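Local coordinates for type IV pilus secretin PilQ family protein (Vibrio cholerae, PDB 6W6M) that assembles from fourteen subunits into an outer-membrane secretin, probably the channel for the type IV competence pilus, at residues Leu335-Thr347 with Phe372-Ser386. Numbering follows the deposited sequence.
Sequences LEELGVRWGVMST and FPVDEFLNVNLASTS
The carbonyl oxygen of Trp342 takes two successive backbone N-H groups, of Asn379 and Val380: Val380 N binds it at 3.0 Å, the donor lying close to the C=O line (163°), while Asn379 N adds a weaker, more bent bond. With two consecutive residues facing Trp342, this is a classic beta bulge, set where the short antiparallel strand 380-382 joins the long strand 320-347 of the secretin beta-sheet. Trp342 N returns a bond to Val380 O at 2.9 Å, and beyond the bulge Val340 and Leu382 bond through both their N-H and C=O groups.

The Trp342 indole covers the bulge. Its chi1 of 64° sets CG between the backbone N and the carbonyl carbon, which swings the ring across to Asn379 and Val380; Val380 CB sits over the face of the five-membered ring in a CH-pi contact, 3.9 Å from its centroid, and Asn379 CB approaches Trp342 CZ3 at 3.5 Å. Asn379 and Val380 also pack against Ser391 and Ser390 of a neighbouring subunit.

Between Val380 and Leu382, Asn381 turns to the other face of the sheet and lies alongside Arg341, whose guanidinium forms a salt bridge with Glu408 of strand 404-429; Ala383 CB rests 3.6 Å from Arg341 CD. Farther along, the Phe377 ring abuts the Gly343 backbone, and Met345 CB meets its edge in plane.

At the opposite end the extended Glu337 side chain spreads its carboxylate along the departing loop, OE1 receiving a weak hydrogen bond from Ser384 OG and OE2 another from Thr385 N at 3.3 Å.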
loop_
_atom_site.group_PDB
_atom_site.type_symbol
_atom_site.label_atom_id
_atom_site.label_comp_id
_atom_site.label_asym_id
_atom_site.label_seq_id
_atom_site.Cartn_x
_atom_site.Cartn_y
_atom_site.Cartn_z
ATOM N N LEU A 335 21.940 -45.093 41.400
ATOM C CA LEU A 335 21.177 -45.976 40.515
ATOM C C LEU A 335 21.587 -47.422 40.753
ATOM O O LEU A 335 22.766 -47.686 41.006
ATOM C CB LEU A 335 21.408 -45.584 39.065
ATOM C CG LEU A 335 20.570 -46.250 37.987
ATOM C CD1 LEU A 335 20.324 -45.293 36.871
ATOM C CD2 LEU A 335 21.296 -47.449 37.466
ATOM N N GLU A 336 20.628 -48.355 40.662
ATOM C CA GLU A 336 20.907 -49.779 40.805
ATOM C C GLU A 336 19.907 -50.636 40.033
ATOM O O GLU A 336 18.698 -50.395 40.079
ATOM C CB GLU A 336 20.888 -50.176 42.260
ATOM C CG GLU A 336 21.235 -51.609 42.500
ATOM C CD GLU A 336 21.250 -51.941 43.964
ATOM O OE1 GLU A 336 20.947 -51.038 44.770
ATOM O OE2 GLU A 336 21.560 -53.099 44.314
ATOM N N GLU A 337 20.417 -51.658 39.351
ATOM C CA GLU A 337 19.575 -52.553 38.560
ATOM C C GLU A 337 20.028 -54.016 38.604
ATOM O O GLU A 337 21.216 -54.309 38.525
ATOM C CB GLU A 337 19.528 -52.068 37.113
ATOM C CG GLU A 337 18.480 -52.759 36.260
ATOM C CD GLU A 337 18.463 -52.241 34.837
ATOM O OE1 GLU A 337 19.449 -51.594 34.429
ATOM O OE2 GLU A 337 17.465 -52.482 34.125
ATOM N N LEU A 338 19.065 -54.925 38.727
ATOM C CA LEU A 338 19.316 -56.363 38.773
ATOM C C LEU A 338 18.450 -57.101 37.755
ATOM O O LEU A 338 17.260 -56.822 37.630
ATOM C CB LEU A 338 19.022 -56.932 40.160
ATOM C CG LEU A 338 19.847 -56.517 41.373
ATOM C CD1 LEU A 338 19.268 -57.099 42.626
ATOM C CD2 LEU A 338 21.288 -56.913 41.246
ATOM N N GLY A 339 19.022 -58.076 37.053
ATOM C CA GLY A 339 18.262 -58.778 36.034
ATOM C C GLY A 339 18.713 -60.207 35.852
ATOM O O GLY A 339 19.843 -60.565 36.192
ATOM N N VAL A 340 17.825 -61.030 35.286
ATOM C CA VAL A 340 18.044 -62.469 35.170
ATOM C C VAL A 340 17.528 -62.991 33.836
ATOM O O VAL A 340 16.469 -62.590 33.346
ATOM C CB VAL A 340 17.382 -63.238 36.333
ATOM C CG1 VAL A 340 17.514 -64.715 36.131
ATOM C CG2 VAL A 340 18.021 -62.867 37.638
ATOM N N ARG A 341 18.269 -63.937 33.265
ATOM C CA ARG A 341 17.928 -64.490 31.957
ATOM C C ARG A 341 18.175 -65.992 32.011
ATOM O O ARG A 341 19.328 -66.408 32.116
ATOM C CB ARG A 341 18.782 -63.829 30.884
ATOM C CG ARG A 341 18.075 -63.496 29.608
ATOM C CD ARG A 341 18.768 -62.356 28.915
ATOM N NE ARG A 341 20.178 -62.624 28.685
ATOM C CZ ARG A 341 20.724 -62.769 27.485
ATOM N NH1 ARG A 341 19.976 -62.664 26.400
ATOM N NH2 ARG A 341 22.020 -63.011 27.369
ATOM N N TRP A 342 17.130 -66.813 31.943
ATOM C CA TRP A 342 17.381 -68.251 31.966
ATOM C C TRP A 342 16.443 -69.004 31.042
ATOM O O TRP A 342 15.366 -68.527 30.681
ATOM C CB TRP A 342 17.300 -68.844 33.376
ATOM C CG TRP A 342 15.980 -68.791 34.054
ATOM C CD1 TRP A 342 15.593 -67.897 34.993
ATOM C CD2 TRP A 342 14.889 -69.699 33.891
ATOM N NE1 TRP A 342 14.325 -68.172 35.414
ATOM C CE2 TRP A 342 13.867 -69.278 34.752
ATOM C CE3 TRP A 342 14.673 -70.826 33.094
ATOM C CZ2 TRP A 342 12.642 -69.939 34.840
ATOM C CZ3 TRP A 342 13.460 -71.481 33.181
ATOM C CH2 TRP A 342 12.460 -71.036 34.045
ATOM N N GLY A 343 16.876 -70.212 30.683
ATOM C CA GLY A 343 16.131 -71.037 29.749
ATOM C C GLY A 343 16.402 -72.512 29.942
ATOM O O GLY A 343 17.435 -72.905 30.494
ATOM N N VAL A 344 15.466 -73.337 29.476
ATOM C CA VAL A 344 15.570 -74.785 29.571
ATOM C C VAL A 344 15.144 -75.397 28.244
ATOM O O VAL A 344 14.459 -74.772 27.436
ATOM C CB VAL A 344 14.724 -75.360 30.723
ATOM C CG1 VAL A 344 14.763 -76.869 30.713
ATOM C CG2 VAL A 344 15.214 -74.841 32.043
ATOM N N MET A 345 15.574 -76.634 28.017
ATOM C CA MET A 345 15.236 -77.321 26.772
ATOM C C MET A 345 15.428 -78.810 26.984
ATOM O O MET A 345 16.554 -79.250 27.217
ATOM C CB MET A 345 16.119 -76.812 25.639
ATOM C CG MET A 345 15.823 -77.388 24.293
ATOM S SD MET A 345 16.849 -76.626 23.029
ATOM C CE MET A 345 16.014 -75.071 22.782
ATOM N N SER A 346 14.356 -79.590 26.913
ATOM C CA SER A 346 14.495 -81.003 27.224
ATOM C C SER A 346 13.568 -81.828 26.349
ATOM O O SER A 346 12.523 -81.359 25.902
ATOM C CB SER A 346 14.211 -81.272 28.699
ATOM O OG SER A 346 12.870 -80.965 29.011
ATOM N N THR A 347 13.958 -83.077 26.121
ATOM C CA THR A 347 13.160 -84.009 25.337
ATOM C C THR A 347 13.179 -85.366 26.025
ATOM O O THR A 347 14.073 -85.660 26.819
ATOM C CB THR A 347 13.665 -84.130 23.893
ATOM O OG1 THR A 347 15.022 -84.575 23.904
ATOM C CG2 THR A 347 13.605 -82.800 23.199
ATOM N N PHE A 372 20.266 -71.778 15.551
ATOM C CA PHE A 372 19.744 -71.862 16.908
ATOM C C PHE A 372 18.718 -70.755 17.111
ATOM O O PHE A 372 19.002 -69.589 16.816
ATOM C CB PHE A 372 20.859 -71.770 17.951
ATOM C CG PHE A 372 20.517 -72.436 19.246
ATOM C CD1 PHE A 372 20.215 -73.782 19.286
ATOM C CD2 PHE A 372 20.495 -71.721 20.424
ATOM C CE1 PHE A 372 19.896 -74.396 20.472
ATOM C CE2 PHE A 372 20.176 -72.335 21.612
ATOM C CZ PHE A 372 19.878 -73.671 21.636
ATOM N N PRO A 373 17.525 -71.067 17.599
ATOM C CA PRO A 373 16.591 -70.002 17.977
ATOM C C PRO A 373 16.957 -69.379 19.316
ATOM O O PRO A 373 16.394 -69.753 20.348
ATOM C CB PRO A 373 15.241 -70.726 18.037
ATOM C CG PRO A 373 15.586 -72.139 18.323
ATOM C CD PRO A 373 16.899 -72.399 17.647
ATOM N N VAL A 374 17.901 -68.434 19.311
ATOM C CA VAL A 374 18.425 -67.898 20.568
ATOM C C VAL A 374 17.343 -67.142 21.325
ATOM O O VAL A 374 17.357 -67.077 22.559
ATOM C CB VAL A 374 19.651 -67.011 20.306
ATOM C CG1 VAL A 374 20.387 -66.753 21.599
ATOM C CG2 VAL A 374 20.567 -67.663 19.295
ATOM N N ASP A 375 16.396 -66.553 20.601
ATOM C CA ASP A 375 15.315 -65.803 21.223
ATOM C C ASP A 375 14.129 -66.674 21.601
ATOM O O ASP A 375 13.496 -66.428 22.633
ATOM C CB ASP A 375 14.853 -64.692 20.285
ATOM C CG ASP A 375 15.870 -63.585 20.166
ATOM O OD1 ASP A 375 16.787 -63.535 21.012
ATOM O OD2 ASP A 375 15.764 -62.776 19.223
ATOM N N GLU A 376 13.809 -67.685 20.794
ATOM C CA GLU A 376 12.754 -68.619 21.162
ATOM C C GLU A 376 13.200 -69.580 22.251
ATOM O O GLU A 376 12.359 -70.250 22.853
ATOM C CB GLU A 376 12.296 -69.403 19.938
ATOM C CG GLU A 376 12.337 -68.614 18.648
ATOM C CD GLU A 376 11.407 -67.419 18.655
ATOM O OE1 GLU A 376 10.457 -67.396 19.465
ATOM O OE2 GLU A 376 11.624 -66.495 17.845
ATOM N N PHE A 377 14.502 -69.658 22.517
ATOM C CA PHE A 377 15.007 -70.596 23.507
ATOM C C PHE A 377 14.643 -70.176 24.922
ATOM O O PHE A 377 14.238 -71.021 25.726
ATOM C CB PHE A 377 16.524 -70.734 23.349
ATOM C CG PHE A 377 17.201 -71.431 24.492
ATOM C CD1 PHE A 377 16.967 -72.767 24.747
ATOM C CD2 PHE A 377 18.090 -70.756 25.298
ATOM C CE1 PHE A 377 17.585 -73.404 25.795
ATOM C CE2 PHE A 377 18.711 -71.390 26.345
ATOM C CZ PHE A 377 18.457 -72.716 26.592
ATOM N N LEU A 378 14.744 -68.887 25.235
ATOM C CA LEU A 378 14.740 -68.432 26.619
ATOM C C LEU A 378 13.343 -68.476 27.225
ATOM O O LEU A 378 12.361 -68.113 26.577
ATOM C CB LEU A 378 15.311 -67.018 26.706
ATOM C CG LEU A 378 16.787 -66.843 26.332
ATOM C CD1 LEU A 378 17.174 -65.382 26.323
ATOM C CD2 LEU A 378 17.689 -67.615 27.273
ATOM N N ASN A 379 13.264 -68.935 28.472
ATOM C CA ASN A 379 12.010 -68.933 29.216
ATOM C C ASN A 379 11.763 -67.579 29.860
ATOM O O ASN A 379 10.721 -66.957 29.645
ATOM C CB ASN A 379 12.029 -70.020 30.290
ATOM C CG ASN A 379 11.552 -71.350 29.781
ATOM O OD1 ASN A 379 10.620 -71.933 30.319
ATOM N ND2 ASN A 379 12.186 -71.841 28.738
ATOM N N VAL A 380 12.711 -67.119 30.665
ATOM C CA VAL A 380 12.600 -65.854 31.376
ATOM C C VAL A 380 13.683 -64.933 30.847
ATOM O O VAL A 380 14.868 -65.278 30.885
ATOM C CB VAL A 380 12.727 -66.054 32.889
ATOM C CG1 VAL A 380 12.820 -64.730 33.588
ATOM C CG2 VAL A 380 11.561 -66.844 33.401
ATOM N N ASN A 381 13.282 -63.759 30.362
ATOM C CA ASN A 381 14.178 -62.817 29.690
ATOM C C ASN A 381 14.012 -61.434 30.319
ATOM O O ASN A 381 13.294 -60.592 29.785
ATOM C CB ASN A 381 13.874 -62.800 28.201
ATOM C CG ASN A 381 14.924 -62.086 27.398
ATOM O OD1 ASN A 381 16.096 -62.079 27.752
ATOM N ND2 ASN A 381 14.509 -61.469 26.308
ATOM N N LEU A 382 14.711 -61.179 31.424
ATOM C CA LEU A 382 14.586 -59.950 32.191
ATOM C C LEU A 382 15.963 -59.382 32.484
ATOM O O LEU A 382 16.327 -59.121 33.631
ATOM C CB LEU A 382 13.805 -60.204 33.472
ATOM C CG LEU A 382 12.371 -60.686 33.254
ATOM C CD1 LEU A 382 11.690 -60.968 34.556
ATOM C CD2 LEU A 382 11.585 -59.672 32.461
ATOM N N ALA A 383 16.775 -59.242 31.443
ATOM C CA ALA A 383 18.147 -58.795 31.611
ATOM C C ALA A 383 18.211 -57.321 31.988
ATOM O O ALA A 383 17.415 -56.503 31.526
ATOM C CB ALA A 383 18.941 -59.024 30.329
ATOM N N SER A 384 19.191 -56.988 32.825
ATOM C CA SER A 384 19.468 -55.597 33.156
ATOM C C SER A 384 19.878 -54.831 31.908
ATOM O O SER A 384 20.895 -55.139 31.284
ATOM C CB SER A 384 20.568 -55.517 34.209
ATOM O OG SER A 384 21.194 -54.254 34.192
ATOM N N THR A 385 19.089 -53.825 31.555
ATOM C CA THR A 385 19.238 -53.099 30.296
ATOM C C THR A 385 20.044 -51.829 30.538
ATOM O O THR A 385 19.498 -50.803 30.947
ATOM C CB THR A 385 17.871 -52.773 29.703
ATOM O OG1 THR A 385 17.123 -51.982 30.633
ATOM C CG2 THR A 385 17.107 -54.051 29.393
ATOM N N SER A 386 21.340 -51.899 30.268
ATOM C CA SER A 386 22.250 -50.768 30.416
ATOM C C SER A 386 23.473 -51.060 29.561
ATOM O O SER A 386 23.574 -52.117 28.933
ATOM C CB SER A 386 22.637 -50.534 31.874
ATOM O OG SER A 386 21.494 -50.375 32.688
#